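Local coordinates for protein endo-1,4-b-d-mannanase (Trichoderma reesei, PDB 1QNR) that hydrolyses internal beta-1,4-mannosidic linkages in mannans, as an endo-acting mannanase of glycoside hydrolase family 5, at residues A[251-262]-A[289-300]. Numbering follows the deposited sequence. Where two conformers were deposited one is given.
Sequences YTWGNGWIQTHA and PWQTTSLTTRGM. With NAG (2-acetamido-2-deoxy-beta-D-glucopyranose), chain H.
W290 of helix 283-295 reaches across to the turn that leads into helix 253-267 and gives its indole N-H to a backbone carbonyl. NE1 lies 2.9 Å from Y251 O, with an N-H...O angle of 149°. The oxygen sits close to the indole plane, but the donor stands above the carbonyl plane. G254 N reaches Y251 O from the opposite face, so two donors grip this oxygen. The indole nitrogen also lies close against the backbone here, with G254 CA 3.9 Å from W290 NE1. N255 crosses the indole at about a right angle and sets OD1 at its edge. The same OD1 is 2.8 Å from T293 OG1, whose proton could also go to P289 O. N255 ND2 bonds back to T252 O, which helps fix the amide's rotation.

Helices 253-267 and 283-295 are neighbours on the outside of the TIM barrel. Their axes here run nearly parallel, 9.4 Å apart at an angle of 21°. I258 points from the first helix toward the second and also touches F274 of strand 272-277. With CG1 anti to the carbonyl carbon (chi1 -66°), its CD1 reaches W290 CB at 3.8 Å, while CG2 meets T293 CG2. Further along, A262 CB packs 3.6 Å from T297 CG2 and 3.7 Å from M300 SD. At the outer margin one water links Q259 NE2 to T297 OG1, accepting from the amide and donating to the hydroxyl.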
loop_
_atom_site.group_PDB
_atom_site.type_symbol
_atom_site.label_atom_id
_atom_site.label_comp_id
_atom_site.label_asym_id
_atom_site.label_seq_id
_atom_site.Cartn_x
_atom_site.Cartn_y
_atom_site.Cartn_z
ATOM N N TYR A 251 -8.845 -13.764 -16.067
ATOM C CA TYR A 251 -9.309 -13.403 -14.738
ATOM C C TYR A 251 -9.395 -14.554 -13.796
ATOM O O TYR A 251 -9.084 -14.473 -12.565
ATOM C CB TYR A 251 -10.685 -12.679 -14.862
ATOM C CG TYR A 251 -10.617 -11.348 -15.577
ATOM C CD1 TYR A 251 -9.706 -10.348 -15.277
ATOM C CD2 TYR A 251 -11.531 -11.049 -16.637
ATOM C CE1 TYR A 251 -9.652 -9.146 -15.935
ATOM C CE2 TYR A 251 -11.482 -9.855 -17.264
ATOM C CZ TYR A 251 -10.597 -8.862 -16.943
ATOM O OH TYR A 251 -10.568 -7.664 -17.604
ATOM N N THR A 252 -9.844 -15.771 -14.193
ATOM C CA THR A 252 -10.002 -16.921 -13.304
ATOM C C THR A 252 -8.696 -17.482 -12.761
ATOM O O THR A 252 -8.697 -18.054 -11.651
ATOM C CB THR A 252 -10.827 -18.046 -14.005
ATOM O OG1 THR A 252 -10.071 -18.329 -15.225
ATOM C CG2 THR A 252 -12.197 -17.609 -14.430
ATOM N N TRP A 253 -7.586 -17.174 -13.436
ATOM C CA TRP A 253 -6.229 -17.488 -12.953
ATOM C C TRP A 253 -5.950 -16.791 -11.612
ATOM O O TRP A 253 -5.102 -17.181 -10.833
ATOM C CB TRP A 253 -5.214 -17.052 -14.025
ATOM C CG TRP A 253 -3.742 -17.067 -13.699
ATOM C CD1 TRP A 253 -2.873 -18.089 -13.980
ATOM C CD2 TRP A 253 -2.927 -16.016 -13.080
ATOM N NE1 TRP A 253 -1.605 -17.751 -13.576
ATOM C CE2 TRP A 253 -1.606 -16.488 -13.008
ATOM C CE3 TRP A 253 -3.265 -14.741 -12.590
ATOM C CZ2 TRP A 253 -0.571 -15.735 -12.451
ATOM C CZ3 TRP A 253 -2.222 -13.962 -12.051
ATOM C CH2 TRP A 253 -0.910 -14.471 -11.982
ATOM N N GLY A 254 -6.659 -15.699 -11.302
ATOM C CA GLY A 254 -6.459 -14.963 -10.047
ATOM C C GLY A 254 -6.783 -15.772 -8.812
ATOM O O GLY A 254 -6.181 -15.505 -7.756
ATOM N N ASN A 255 -7.693 -16.756 -8.909
ATOM C CA ASN A 255 -8.009 -17.560 -7.719
ATOM C C ASN A 255 -6.787 -18.358 -7.275
ATOM O O ASN A 255 -6.481 -18.414 -6.070
ATOM C CB ASN A 255 -9.215 -18.506 -8.004
ATOM C CG ASN A 255 -10.423 -17.623 -8.288
ATOM O OD1 ASN A 255 -10.982 -16.914 -7.425
ATOM N ND2 ASN A 255 -10.878 -17.542 -9.564
ATOM N N GLY A 256 -6.070 -19.009 -8.221
ATOM C CA GLY A 256 -4.857 -19.749 -7.858
ATOM C C GLY A 256 -3.748 -18.826 -7.332
ATOM O O GLY A 256 -2.944 -19.203 -6.475
ATOM N N TRP A 257 -3.631 -17.600 -7.921
ATOM C CA TRP A 257 -2.676 -16.603 -7.408
ATOM C C TRP A 257 -2.929 -16.272 -5.918
ATOM O O TRP A 257 -1.959 -16.223 -5.120
ATOM C CB TRP A 257 -2.781 -15.334 -8.268
ATOM C CG TRP A 257 -1.812 -14.228 -7.962
ATOM C CD1 TRP A 257 -2.097 -13.027 -7.349
ATOM C CD2 TRP A 257 -0.413 -14.152 -8.301
ATOM N NE1 TRP A 257 -0.970 -12.229 -7.235
ATOM C CE2 TRP A 257 0.076 -12.916 -7.857
ATOM C CE3 TRP A 257 0.482 -15.026 -8.958
ATOM C CZ2 TRP A 257 1.393 -12.491 -8.076
ATOM C CZ3 TRP A 257 1.802 -14.636 -9.137
ATOM C CH2 TRP A 257 2.243 -13.379 -8.704
ATOM N N ILE A 258 -4.205 -16.080 -5.544
ATOM C CA ILE A 258 -4.500 -15.861 -4.110
ATOM C C ILE A 258 -4.119 -17.094 -3.299
ATOM O O ILE A 258 -3.522 -16.976 -2.215
ATOM C CB ILE A 258 -6.037 -15.568 -3.981
ATOM C CG1 ILE A 258 -6.385 -14.229 -4.677
ATOM C CG2 ILE A 258 -6.428 -15.548 -2.502
ATOM C CD1 ILE A 258 -7.910 -14.134 -4.965
ATOM N N GLN A 259 -4.547 -18.313 -3.752
ATOM C CA GLN A 259 -4.291 -19.524 -2.961
ATOM C C GLN A 259 -2.775 -19.774 -2.755
ATOM O O GLN A 259 -2.380 -20.152 -1.640
ATOM C CB GLN A 259 -4.922 -20.749 -3.681
ATOM C CG GLN A 259 -6.452 -20.655 -3.702
ATOM C CD GLN A 259 -7.106 -21.701 -4.606
ATOM O OE1 GLN A 259 -6.573 -22.094 -5.624
ATOM N NE2 GLN A 259 -8.293 -22.105 -4.142
ATOM N N THR A 260 -1.945 -19.626 -3.803
ATOM C CA THR A 260 -0.513 -19.890 -3.621
ATOM C C THR A 260 0.151 -18.888 -2.678
ATOM O O THR A 260 1.032 -19.261 -1.881
ATOM C CB THR A 260 0.267 -19.911 -4.940
ATOM O OG1 THR A 260 0.028 -18.714 -5.699
ATOM C CG2 THR A 260 -0.149 -21.106 -5.843
ATOM N N HIS A 261 -0.246 -17.611 -2.745
ATOM C CA HIS A 261 0.356 -16.614 -1.842
ATOM C C HIS A 261 -0.118 -16.838 -0.388
ATOM O O HIS A 261 0.727 -16.759 0.514
ATOM C CB HIS A 261 0.030 -15.192 -2.356
ATOM C CG HIS A 261 0.899 -14.839 -3.513
ATOM N ND1 HIS A 261 0.576 -15.255 -4.815
ATOM C CD2 HIS A 261 2.093 -14.185 -3.617
ATOM C CE1 HIS A 261 1.575 -14.846 -5.632
ATOM N NE2 HIS A 261 2.491 -14.188 -4.961
ATOM N N ALA A 262 -1.414 -17.131 -0.183
ATOM C CA ALA A 262 -1.902 -17.436 1.148
ATOM C C ALA A 262 -1.111 -18.559 1.797
ATOM O O ALA A 262 -0.749 -18.499 2.985
ATOM C CB ALA A 262 -3.364 -17.800 1.217
ATOM N N PRO A 289 -15.584 -13.407 -7.379
ATOM C CA PRO A 289 -14.975 -14.698 -7.036
ATOM C C PRO A 289 -13.627 -14.582 -6.304
ATOM O O PRO A 289 -13.322 -15.399 -5.404
ATOM C CB PRO A 289 -14.856 -15.416 -8.399
ATOM C CG PRO A 289 -15.841 -14.750 -9.294
ATOM C CD PRO A 289 -15.907 -13.288 -8.836
ATOM N N TRP A 290 -12.849 -13.535 -6.650
ATOM C CA TRP A 290 -11.583 -13.304 -5.929
ATOM C C TRP A 290 -11.774 -12.962 -4.436
ATOM O O TRP A 290 -11.056 -13.453 -3.582
ATOM C CB TRP A 290 -10.775 -12.183 -6.591
ATOM C CG TRP A 290 -10.406 -12.330 -8.041
ATOM C CD1 TRP A 290 -10.360 -13.498 -8.824
ATOM C CD2 TRP A 290 -9.984 -11.301 -8.910
ATOM N NE1 TRP A 290 -9.992 -13.216 -10.096
ATOM C CE2 TRP A 290 -9.710 -11.849 -10.197
ATOM C CE3 TRP A 290 -9.728 -9.901 -8.746
ATOM C CZ2 TRP A 290 -9.292 -11.095 -11.285
ATOM C CZ3 TRP A 290 -9.285 -9.148 -9.810
ATOM C CH2 TRP A 290 -9.039 -9.741 -11.084
ATOM N N GLN A 291 -12.797 -12.130 -4.192
ATOM C CA GLN A 291 -13.098 -11.737 -2.793
ATOM C C GLN A 291 -13.567 -12.986 -2.048
ATOM O O GLN A 291 -13.107 -13.159 -0.907
ATOM C CB GLN A 291 -14.249 -10.694 -2.828
ATOM C CG GLN A 291 -13.817 -9.386 -3.488
ATOM C CD GLN A 291 -14.911 -8.326 -3.379
ATOM O OE1 GLN A 291 -16.136 -8.670 -3.495
ATOM N NE2 GLN A 291 -14.478 -7.081 -3.228
ATOM N N THR A 292 -14.379 -13.869 -2.682
ATOM C CA THR A 292 -14.762 -15.087 -1.949
ATOM C C THR A 292 -13.585 -16.017 -1.722
ATOM O O THR A 292 -13.445 -16.602 -0.605
ATOM C CB THR A 292 -15.848 -15.825 -2.786
ATOM O OG1 THR A 292 -17.021 -14.992 -2.781
ATOM C CG2 THR A 292 -16.180 -17.198 -2.182
ATOM N N THR A 293 -12.697 -16.194 -2.693
ATOM C CA THR A 293 -11.498 -17.006 -2.472
ATOM C C THR A 293 -10.677 -16.471 -1.307
ATOM O O THR A 293 -10.233 -17.227 -0.416
ATOM C CB THR A 293 -10.709 -17.118 -3.786
ATOM O OG1 THR A 293 -11.507 -17.741 -4.824
ATOM C CG2 THR A 293 -9.395 -17.878 -3.638
ATOM N N SER A 294 -10.420 -15.147 -1.293
ATOM C CA SER A 294 -9.581 -14.568 -0.212
ATOM C C SER A 294 -10.226 -14.757 1.139
ATOM O O SER A 294 -9.567 -15.250 2.086
ATOM C CB SER A 294 -9.384 -13.060 -0.571
ATOM O OG SER A 294 -8.468 -12.497 0.392
ATOM N N LEU A 295 -11.569 -14.545 1.278
ATOM C CA LEU A 295 -12.230 -14.682 2.566
ATOM C C LEU A 295 -12.191 -16.138 3.047
ATOM O O LEU A 295 -12.212 -16.339 4.287
ATOM C CB LEU A 295 -13.715 -14.214 2.361
ATOM C CG LEU A 295 -14.636 -14.366 3.582
ATOM C CD1 LEU A 295 -14.106 -13.662 4.817
ATOM C CD2 LEU A 295 -16.011 -13.720 3.226
ATOM N N THR A 296 -12.227 -17.112 2.166
ATOM C CA THR A 296 -12.290 -18.532 2.567
ATOM C C THR A 296 -10.972 -19.308 2.417
ATOM O O THR A 296 -10.988 -20.554 2.530
ATOM C CB THR A 296 -13.356 -19.261 1.694
ATOM O OG1 THR A 296 -13.025 -19.250 0.300
ATOM C CG2 THR A 296 -14.761 -18.671 1.933
ATOM N N THR A 297 -9.802 -18.687 2.383
ATOM C CA THR A 297 -8.511 -19.351 2.277
ATOM C C THR A 297 -7.667 -19.094 3.499
ATOM O O THR A 297 -7.367 -17.937 3.928
ATOM C CB THR A 297 -7.757 -18.939 1.010
ATOM O OG1 THR A 297 -8.484 -19.274 -0.179
ATOM C CG2 THR A 297 -6.445 -19.691 0.854
ATOM N N ARG A 298 -7.245 -20.185 4.181
ATOM C CA ARG A 298 -6.390 -20.031 5.362
ATOM C C ARG A 298 -5.077 -19.287 5.034
ATOM O O ARG A 298 -4.476 -19.583 3.983
ATOM C CB ARG A 298 -6.055 -21.459 5.905
ATOM C CG ARG A 298 -7.191 -21.979 6.803
ATOM C CD ARG A 298 -7.038 -21.502 8.232
ATOM N NE ARG A 298 -5.748 -21.595 8.948
ATOM C CZ ARG A 298 -5.584 -21.005 10.154
ATOM N NH1 ARG A 298 -6.641 -20.370 10.716
ATOM N NH2 ARG A 298 -4.448 -20.978 10.822
ATOM N N GLY A 299 -4.643 -18.392 5.945
ATOM C CA GLY A 299 -3.419 -17.594 5.648
ATOM C C GLY A 299 -3.820 -16.182 5.245
ATOM O O GLY A 299 -2.986 -15.275 5.419
ATOM N N MET A 300 -5.046 -15.911 4.791
ATOM C CA MET A 300 -5.439 -14.551 4.420
ATOM C C MET A 300 -5.959 -13.749 5.619
ATOM O O MET A 300 -6.810 -14.234 6.370
ATOM C CB MET A 300 -6.539 -14.524 3.354
ATOM C CG MET A 300 -6.101 -15.127 2.030
ATOM S SD MET A 300 -4.615 -14.353 1.293
ATOM C CE MET A 300 -5.069 -12.595 1.493
HETATM C C1 NAG H . -7.901 -19.623 -18.248
HETATM C C2 NAG H . -8.951 -20.615 -18.632
HETATM C C3 NAG H . -8.782 -21.976 -17.973
HETATM C C4 NAG H . -7.277 -22.283 -17.875
HETATM C C5 NAG H . -6.523 -21.186 -17.071
HETATM C C6 NAG H . -5.047 -21.520 -16.966
HETATM C C7 NAG H . -11.024 -19.267 -19.071
HETATM C C8 NAG H . -12.428 -19.062 -18.618
HETATM N N2 NAG H . -10.312 -20.123 -18.298
HETATM O O3 NAG H . -9.501 -22.925 -18.774
HETATM O O4 NAG H . -7.048 -23.530 -17.170
HETATM O O5 NAG H . -6.628 -19.942 -17.723
HETATM O O6 NAG H . -4.263 -20.489 -16.515
HETATM O O7 NAG H . -10.576 -18.764 -20.004
HETATM O O HOH W 1 -9.050 -21.623 -1.200
#